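Local coordinates for protein aminoglycoside 3'-phosphotransferase AphA1-IAB (Acinetobacter baumannii, PDB 4GKH) that phosphorylates kanamycin and related aminoglycosides at the 3'-hydroxyl with a nucleoside triphosphate, conferring antibiotic resistance, at residues L129-H133 against R226-L230. Residues are numbered along the deposited sequence; the frame is centred on the assembly and turned at random.
Sequences LRRLH and RYQDL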
loop_
_atom_site.group_PDB
_atom_site.type_symbol
_atom_site.label_atom_id
_atom_site.label_comp_id
_atom_site.label_asym_id
_atom_site.label_seq_id
_atom_site.Cartn_x
_atom_site.Cartn_y
_atom_site.Cartn_z
ATOM N N LEU A 129 -8.882 -6.655 5.983
ATOM C CA LEU A 129 -9.218 -6.383 4.597
ATOM C C LEU A 129 -10.733 -6.409 4.395
ATOM O O LEU A 129 -11.284 -5.573 3.668
ATOM C CB LEU A 129 -8.507 -7.379 3.665
ATOM C CG LEU A 129 -8.543 -7.084 2.162
ATOM C CD1 LEU A 129 -7.943 -5.713 1.876
ATOM C CD2 LEU A 129 -7.796 -8.162 1.375
ATOM N N ARG A 130 -11.411 -7.345 5.061
ATOM C CA ARG A 130 -12.867 -7.382 5.020
ATOM C C ARG A 130 -13.467 -6.076 5.550
ATOM O O ARG A 130 -14.426 -5.557 4.978
ATOM C CB ARG A 130 -13.426 -8.588 5.810
ATOM C CG ARG A 130 -13.380 -9.913 5.046
ATOM C CD ARG A 130 -13.623 -11.104 5.961
ATOM N NE ARG A 130 -14.940 -11.054 6.586
ATOM C CZ ARG A 130 -16.048 -11.539 6.033
ATOM N NH1 ARG A 130 -16.004 -12.113 4.835
ATOM N NH2 ARG A 130 -17.203 -11.448 6.680
ATOM N N ARG A 131 -12.899 -5.551 6.635
ATOM C CA ARG A 131 -13.351 -4.267 7.189
ATOM C C ARG A 131 -13.216 -3.164 6.155
ATOM O O ARG A 131 -14.177 -2.427 5.883
ATOM C CB ARG A 131 -12.545 -3.865 8.427
ATOM C CG ARG A 131 -12.916 -4.578 9.705
ATOM C CD ARG A 131 -11.909 -4.259 10.806
ATOM N NE ARG A 131 -11.886 -2.838 11.156
ATOM C CZ ARG A 131 -10.966 -2.279 11.941
ATOM N NH1 ARG A 131 -11.021 -0.982 12.215
ATOM N NH2 ARG A 131 -9.987 -3.018 12.454
ATOM N N LEU A 132 -12.021 -3.038 5.591
ATOM C CA LEU A 132 -11.766 -2.009 4.575
ATOM C C LEU A 132 -12.738 -2.107 3.411
ATOM O O LEU A 132 -13.315 -1.101 2.965
ATOM C CB LEU A 132 -10.330 -2.134 4.045
ATOM C CG LEU A 132 -9.935 -1.056 3.025
ATOM C CD1 LEU A 132 -9.881 0.304 3.698
ATOM C CD2 LEU A 132 -8.591 -1.407 2.382
ATOM N N HIS A 133 -12.926 -3.325 2.920
ATOM C CA HIS A 133 -13.816 -3.553 1.800
ATOM C C HIS A 133 -15.294 -3.457 2.135
ATOM O O HIS A 133 -16.130 -3.526 1.238
ATOM C CB HIS A 133 -13.471 -4.885 1.113
ATOM C CG HIS A 133 -12.152 -4.853 0.411
ATOM N ND1 HIS A 133 -11.671 -5.912 -0.326
ATOM C CD2 HIS A 133 -11.215 -3.878 0.330
ATOM C CE1 HIS A 133 -10.493 -5.591 -0.835
ATOM N NE2 HIS A 133 -10.193 -4.360 -0.452
ATOM N N ARG A 226 -12.011 -5.338 -5.839
ATOM C CA ARG A 226 -11.454 -5.893 -4.591
ATOM C C ARG A 226 -10.153 -6.684 -4.814
ATOM O O ARG A 226 -9.324 -6.793 -3.915
ATOM C CB ARG A 226 -12.497 -6.727 -3.822
ATOM C CG ARG A 226 -12.981 -7.983 -4.520
ATOM C CD ARG A 226 -14.049 -8.733 -3.691
ATOM N NE ARG A 226 -15.380 -8.140 -3.799
ATOM C CZ ARG A 226 -16.072 -7.625 -2.782
ATOM N NH1 ARG A 226 -15.579 -7.623 -1.554
ATOM N NH2 ARG A 226 -17.274 -7.108 -2.993
ATOM N N TYR A 227 -9.953 -7.215 -6.018
ATOM C CA TYR A 227 -8.720 -7.961 -6.305
ATOM C C TYR A 227 -7.454 -7.087 -6.375
ATOM O O TYR A 227 -6.335 -7.603 -6.399
ATOM C CB TYR A 227 -8.874 -8.819 -7.569
ATOM C CG TYR A 227 -9.586 -10.134 -7.320
ATOM C CD1 TYR A 227 -10.958 -10.173 -7.083
ATOM C CD2 TYR A 227 -8.885 -11.340 -7.336
ATOM C CE1 TYR A 227 -11.616 -11.375 -6.844
ATOM C CE2 TYR A 227 -9.534 -12.546 -7.104
ATOM C CZ TYR A 227 -10.900 -12.558 -6.864
ATOM O OH TYR A 227 -11.540 -13.762 -6.645
ATOM N N GLN A 228 -7.614 -5.766 -6.404
ATOM C CA GLN A 228 -6.444 -4.894 -6.294
ATOM C C GLN A 228 -5.694 -5.165 -4.995
ATOM O O GLN A 228 -4.467 -5.175 -4.963
ATOM C CB GLN A 228 -6.842 -3.410 -6.332
ATOM C CG GLN A 228 -5.679 -2.463 -5.958
ATOM C CD GLN A 228 -4.504 -2.567 -6.927
ATOM O OE1 GLN A 228 -4.673 -2.972 -8.077
ATOM N NE2 GLN A 228 -3.302 -2.202 -6.461
ATOM N N ASP A 229 -6.436 -5.387 -3.918
ATOM C CA ASP A 229 -5.814 -5.627 -2.617
ATOM C C ASP A 229 -5.513 -7.103 -2.426
ATOM O O ASP A 229 -4.455 -7.467 -1.910
ATOM C CB ASP A 229 -6.712 -5.104 -1.476
ATOM C CG ASP A 229 -6.779 -3.554 -1.441
ATOM O OD1 ASP A 229 -5.827 -2.894 -1.942
ATOM O OD2 ASP A 229 -7.782 -3.014 -0.911
ATOM N N LEU A 230 -6.448 -7.948 -2.839
ATOM C CA LEU A 230 -6.268 -9.379 -2.694
ATOM C C LEU A 230 -5.027 -9.846 -3.458
ATOM O O LEU A 230 -4.277 -10.677 -2.952
ATOM C CB LEU A 230 -7.501 -10.131 -3.175
ATOM C CG LEU A 230 -8.758 -10.046 -2.308
ATOM C CD1 LEU A 230 -9.960 -10.468 -3.138
ATOM C CD2 LEU A 230 -8.611 -10.929 -1.054
HETATM O O HOH W 1 -17.131 -6.302 0.435
#
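His133 reaches across from helix 118-133 to Asp229 of helix 227-237 and gives its NE2 hydrogen to the carboxylate, with His133 NE2 to Asp229 OD2 at 2.8 Å. The bond is almost straight, at 173°. OD2 receives it through its anti lone pair, and ring and carboxylate lie nearly coplanar, 21° apart. The same OD2 also takes the backbone N-H of His197, while OD1 takes that of Gly198, so both oxygens of this buried carboxylate are held. With ND1 bonded to the hydroxyl of Tyr252, the imidazole is tied at both nitrogens and its rotation is fixed.

Packing is tight beside this bond, where Leu129 lays CG near the rim of one imidazole face; with CG anti to the backbone N (chi1 -169°), CD1 and CD2 both touch the 226-230 segment. Leu129 CD1 lies 3.6 Å from Asp229 CB, and Leu129 CD2 meets Leu230 CD2 at 3.8 Å. Leu132 adds only its CD2, 3.8 Å from Asp229 OD2.

Across the two segments the Arg226 side is looser: a water bridges His133 O and Arg226 NH1, although a salt bridge from NE to Asp192 and a bond from NH1 to the Tyr252 hydroxyl hold the guanidinium, which is turned steeply to the ring. Arg226 CB lies 3.7 Å from His133 ND1.

The His-carboxylate pair thus joins two helices of the kinase-like fold and, through Asp229, holds the His-Gly-Asp motif of the catalytic loop, His197 to Asp199, the last being the probable proton acceptor. Strand 193-196 packs against His133, Arg226 and Asp229 through Val194 and Thr196, while helix 242-252 meets Leu129 and Leu230 through Tyr252, with Phe249 also touching Leu230.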